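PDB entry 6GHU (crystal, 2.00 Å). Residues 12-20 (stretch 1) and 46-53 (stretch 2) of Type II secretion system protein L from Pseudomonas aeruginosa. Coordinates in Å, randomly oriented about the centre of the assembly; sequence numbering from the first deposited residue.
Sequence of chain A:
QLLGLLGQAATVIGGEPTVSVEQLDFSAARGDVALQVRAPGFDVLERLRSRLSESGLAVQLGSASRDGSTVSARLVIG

Stretch 1 (12-20) VIGGEPTVS
Stretch 2 (46-53) ERLRSRLS

A bidentate salt bridge between Glu 16 and Arg 47 is the polar anchor of this contact. Arg 47 NE donates to Glu 16 OE1 at 2.7 Å, and Arg 47 NH2 donates to Glu 16 OE2 at 2.8 Å, so the carboxylate meets the edge of the guanidinium near its plane. Arg 47 reaches it with chi1 to chi3 t, t, p and chi4 -155°; Glu 16, its CA-to-CB bond pointing toward the helix, has chi1 and chi2 both m and chi3 162°. Pairing suits this glutamate, which is buried while its arginine partner is exposed.

Stretch 2 is helical throughout (phi/psi near -63/-43), and its i to i+4 bonds include Arg 51 N to Arg 47 O (2.8 Å) and Leu 52 N to Leu 48 O (2.9 Å). Arg 47, Leu 48, Arg 51 and Leu 52 thus line the side that meets stretch 1. On another side, Arg 49 (CB pointing away) bridges to Glu 46, with Arg 49 NH2 to Glu 46 OE1 at 3.0 Å.

Stretch 1 enters as helix at Val 12 and Ile 13. Glu 16 N bonds to Ile 13 O (2.9 Å), and Glu 16, at phi/psi -112/84, opens a type I turn closed by Val 19 N to Glu 16 O (3.0 Å).

Beyond the salt bridge lies an apolar layer, with CA atoms 6.2 Å apart for Val 12 and Leu 52 and 6.8 Å for Ile 13 and Leu 48. Val 12 (t) points toward the helix, its CG1 3.6 Å from both Leu 52 CD2 and Arg 51 CB. Leu 48 (t, p) leaves its helix sideways but brings its methyls inward: CD1 lies 3.9 Å from Ile 13 CG1, and CD2 3.9 Å from Val 19 CG1. Leu 52 is m, t; Ile 13 m, t; Val 19 t. Together the stretches bury 406 Å², both sides summed.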

ATOM      1  N   VAL A  12      -6.488   0.027   9.997  1.00 26.19           N
ATOM      2  CA  VAL A  12      -6.120  -0.557  11.283  1.00 24.02           C
ATOM      3  C   VAL A  12      -4.816   0.050  11.784  1.00 28.93           C
ATOM      4  O   VAL A  12      -4.699   0.445  12.951  1.00 25.57           O
ATOM      5  CB  VAL A  12      -6.024  -2.087  11.161  1.00 27.53           C
ATOM      6  CG1 VAL A  12      -5.610  -2.718  12.481  1.00 29.29           C
ATOM      7  CG2 VAL A  12      -7.357  -2.650  10.711  1.00 24.49           C
ATOM      8  N   ILE A  13      -3.811   0.130  10.909  1.00 21.68           N
ATOM      9  CA  ILE A  13      -2.532   0.712  11.303  1.00 26.74           C
ATOM     10  C   ILE A  13      -2.729   2.159  11.728  1.00 28.88           C
ATOM     11  O   ILE A  13      -2.097   2.638  12.680  1.00 24.28           O
ATOM     12  CB  ILE A  13      -1.516   0.579  10.155  1.00 23.59           C
ATOM     13  CG1 ILE A  13      -1.255  -0.901   9.866  1.00 27.84           C
ATOM     14  CG2 ILE A  13      -0.209   1.278  10.498  1.00 24.29           C
ATOM     15  CD1 ILE A  13      -0.660  -1.179   8.496  1.00 30.33           C
ATOM     16  N   GLY A  14      -3.626   2.869  11.043  1.00 23.83           N
ATOM     17  CA  GLY A  14      -3.937   4.241  11.398  1.00 31.93           C
ATOM     18  C   GLY A  14      -4.508   4.394  12.792  1.00 26.00           C
ATOM     19  O   GLY A  14      -4.397   5.473  13.381  1.00 37.54           O
ATOM     20  N   GLY A  15      -5.127   3.342  13.329  1.00 31.37           N
ATOM     21  CA  GLY A  15      -5.584   3.356  14.704  1.00 35.20           C
ATOM     22  C   GLY A  15      -4.479   3.211  15.727  1.00 30.03           C
ATOM     23  O   GLY A  15      -4.749   3.343  16.924  1.00 34.17           O
ATOM     24  N   GLU A  16      -3.250   2.928  15.287  1.00 26.66           N
ATOM     25  CA  GLU A  16      -2.082   2.888  16.162  1.00 25.43           C
ATOM     26  C   GLU A  16      -1.160   4.047  15.805  1.00 22.59           C
ATOM     27  O   GLU A  16      -0.196   3.870  15.047  1.00 24.09           O
ATOM     28  CB  GLU A  16      -1.353   1.551  16.039  1.00 27.17           C
ATOM     29  CG  GLU A  16      -2.111   0.380  16.647  1.00 29.46           C
ATOM     30  CD  GLU A  16      -2.137   0.408  18.166  1.00 38.30           C
ATOM     31  OE1 GLU A  16      -2.992  -0.289  18.756  1.00 35.98           O
ATOM     32  OE2 GLU A  16      -1.309   1.122  18.771  1.00 34.49           O
ATOM     33  N   PRO A  17      -1.397   5.247  16.343  1.00 25.83           N
ATOM     34  CA  PRO A  17      -0.661   6.426  15.862  1.00 23.37           C
ATOM     35  C   PRO A  17       0.823   6.420  16.188  1.00 29.38           C
ATOM     36  O   PRO A  17       1.561   7.209  15.588  1.00 33.13           O
ATOM     37  CB  PRO A  17      -1.363   7.598  16.567  1.00 33.28           C
ATOM     38  CG  PRO A  17      -2.566   7.020  17.247  1.00 43.56           C
ATOM     39  CD  PRO A  17      -2.284   5.578  17.467  1.00 34.50           C
ATOM     40  N   THR A  18       1.291   5.596  17.127  1.00 21.45           N
ATOM     41  CA  THR A  18       2.723   5.567  17.404  1.00 24.06           C
ATOM     42  C   THR A  18       3.485   4.662  16.445  1.00 29.35           C
ATOM     43  O   THR A  18       4.717   4.645  16.488  1.00 22.37           O
ATOM     44  CB  THR A  18       3.001   5.121  18.844  1.00 25.43           C
ATOM     45  OG1 THR A  18       2.707   3.727  18.992  1.00 20.97           O
ATOM     46  CG2 THR A  18       2.171   5.933  19.838  1.00 26.10           C
ATOM     47  N   VAL A  19       2.791   3.925  15.578  1.00 19.42           N
ATOM     48  CA  VAL A  19       3.440   3.046  14.613  1.00 15.98           C
ATOM     49  C   VAL A  19       3.751   3.845  13.357  1.00 25.67           C
ATOM     50  O   VAL A  19       2.899   4.581  12.846  1.00 28.73           O
ATOM     51  CB  VAL A  19       2.556   1.828  14.288  1.00 21.70           C
ATOM     52  CG1 VAL A  19       3.267   0.895  13.308  1.00 25.18           C
ATOM     53  CG2 VAL A  19       2.196   1.084  15.564  1.00 25.61           C
ATOM     54  N   SER A  20       4.972   3.700  12.858  1.00 27.43           N
ATOM     55  CA  SER A  20       5.386   4.331  11.617  1.00 27.24           C
ATOM     56  C   SER A  20       5.694   3.245  10.601  1.00 25.10           C
ATOM     57  O   SER A  20       6.288   2.219  10.943  1.00 25.97           O
ATOM     58  CB  SER A  20       6.613   5.236  11.827  1.00 28.08           C
ATOM     59  OG  SER A  20       7.733   4.501  12.292  1.00 36.31           O
ATOM     60  N   GLU A  46       2.669  -5.933  19.001  1.00 23.58           N
ATOM     61  CA  GLU A  46       1.785  -7.058  19.284  1.00 24.57           C
ATOM     62  C   GLU A  46       0.329  -6.628  19.242  1.00 24.63           C
ATOM     63  O   GLU A  46      -0.528  -7.365  18.741  1.00 25.33           O
ATOM     64  CB  GLU A  46       2.129  -7.664  20.647  1.00 29.07           C
ATOM     65  CG  GLU A  46       1.075  -8.614  21.224  1.00 32.44           C
ATOM     66  CD  GLU A  46       0.685  -9.744  20.280  1.00 36.70           C
ATOM     67  OE1 GLU A  46      -0.467 -10.220  20.376  1.00 42.72           O
ATOM     68  OE2 GLU A  46       1.521 -10.163  19.451  1.00 33.40           O
ATOM     69  N   ARG A  47       0.029  -5.435  19.761  1.00 24.24           N
ATOM     70  CA  ARG A  47      -1.338  -4.938  19.704  1.00 26.37           C
ATOM     71  C   ARG A  47      -1.766  -4.713  18.260  1.00 21.33           C
ATOM     72  O   ARG A  47      -2.880  -5.072  17.871  1.00 19.06           O
ATOM     73  CB  ARG A  47      -1.460  -3.649  20.514  1.00 20.66           C
ATOM     74  CG  ARG A  47      -2.889  -3.154  20.671  1.00 28.26           C
ATOM     75  CD  ARG A  47      -2.977  -2.057  21.710  1.00 29.29           C
ATOM     76  NE  ARG A  47      -2.301  -0.840  21.272  1.00 31.42           N
ATOM     77  CZ  ARG A  47      -1.806   0.083  22.091  1.00 29.44           C
ATOM     78  NH1 ARG A  47      -1.895  -0.068  23.406  1.00 42.40           N
ATOM     79  NH2 ARG A  47      -1.207   1.158  21.595  1.00 31.31           N
ATOM     80  N   LEU A  48      -0.881  -4.131  17.452  1.00 19.66           N
ATOM     81  CA  LEU A  48      -1.175  -3.926  16.040  1.00 22.38           C
ATOM     82  C   LEU A  48      -1.407  -5.251  15.317  1.00 25.18           C
ATOM     83  O   LEU A  48      -2.324  -5.365  14.498  1.00 20.63           O
ATOM     84  CB  LEU A  48      -0.034  -3.152  15.382  1.00 25.77           C
ATOM     85  CG  LEU A  48      -0.115  -3.052  13.857  1.00 26.78           C
ATOM     86  CD1 LEU A  48      -1.435  -2.428  13.439  1.00 25.90           C
ATOM     87  CD2 LEU A  48       1.044  -2.250  13.315  1.00 24.70           C
ATOM     88  N   ARG A  49      -0.575  -6.259  15.585  1.00 23.15           N
ATOM     89  CA  ARG A  49      -0.807  -7.570  14.988  1.00 25.56           C
ATOM     90  C   ARG A  49      -2.182  -8.091  15.376  1.00 21.09           C
ATOM     91  O   ARG A  49      -2.940  -8.577  14.529  1.00 20.11           O
ATOM     92  CB  ARG A  49       0.276  -8.556  15.423  1.00 25.13           C
ATOM     93  CG  ARG A  49       0.177  -9.931  14.760  1.00 28.72           C
ATOM     94  CD  ARG A  49       0.636 -11.045  15.692  1.00 29.96           C
ATOM     95  NE  ARG A  49      -0.155 -11.083  16.921  1.00 36.95           N
ATOM     96  CZ  ARG A  49      -1.381 -11.593  17.018  1.00 34.83           C
ATOM     97  NH1 ARG A  49      -1.980 -12.116  15.957  1.00 31.42           N
ATOM     98  NH2 ARG A  49      -2.016 -11.574  18.181  1.00 33.69           N
ATOM     99  N   SER A  50      -2.514  -7.995  16.665  1.00 19.96           N
ATOM    100  CA  SER A  50      -3.804  -8.468  17.154  1.00 20.82           C
ATOM    101  C   SER A  50      -4.955  -7.732  16.481  1.00 17.99           C
ATOM    102  O   SER A  50      -5.962  -8.346  16.118  1.00 21.22           O
ATOM    103  CB  SER A  50      -3.876  -8.293  18.674  1.00 29.01           C
ATOM    104  OG  SER A  50      -5.053  -8.879  19.196  1.00 33.81           O
ATOM    105  N   ARG A  51      -4.817  -6.417  16.296  1.00 18.31           N
ATOM    106  CA  ARG A  51      -5.875  -5.638  15.659  1.00 22.02           C
ATOM    107  C   ARG A  51      -6.040  -6.015  14.189  1.00 22.94           C
ATOM    108  O   ARG A  51      -7.167  -6.088  13.683  1.00 22.01           O
ATOM    109  CB  ARG A  51      -5.575  -4.145  15.782  1.00 18.94           C
ATOM    110  CG  ARG A  51      -5.586  -3.600  17.203  1.00 24.66           C
ATOM    111  CD  ARG A  51      -6.899  -3.857  17.893  1.00 25.11           C
ATOM    112  NE  ARG A  51      -7.011  -3.125  19.157  1.00 30.90           N
ATOM    113  CZ  ARG A  51      -6.589  -3.578  20.336  1.00 39.67           C
ATOM    114  NH1 ARG A  51      -6.010  -4.768  20.437  1.00 29.17           N
ATOM    115  NH2 ARG A  51      -6.747  -2.830  21.421  1.00 31.55           N
ATOM    116  N   LEU A  52      -4.931  -6.226  13.480  1.00 19.28           N
ATOM    117  CA  LEU A  52      -5.018  -6.634  12.082  1.00 18.02           C
ATOM    118  C   LEU A  52      -5.697  -7.989  11.956  1.00 21.87           C
ATOM    119  O   LEU A  52      -6.549  -8.190  11.084  1.00 20.64           O
ATOM    120  CB  LEU A  52      -3.625  -6.681  11.462  1.00 28.89           C
ATOM    121  CG  LEU A  52      -2.942  -5.326  11.298  1.00 24.81           C
ATOM    122  CD1 LEU A  52      -1.469  -5.521  11.044  1.00 25.12           C
ATOM    123  CD2 LEU A  52      -3.593  -4.542  10.163  1.00 24.00           C
ATOM    124  N   SER A  53      -5.329  -8.928  12.826  1.00 18.57           N
ATOM    125  CA  SER A  53      -5.951 -10.246  12.814  1.00 19.28           C
ATOM    126  C   SER A  53      -7.424 -10.157  13.185  1.00 24.13           C
ATOM    127  O   SER A  53      -8.271 -10.786  12.544  1.00 21.21           O
ATOM    128  CB  SER A  53      -5.203 -11.174  13.772  1.00 19.18           C
ATOM    129  OG  SER A  53      -5.854 -12.425  13.892  1.00 33.74           O
TER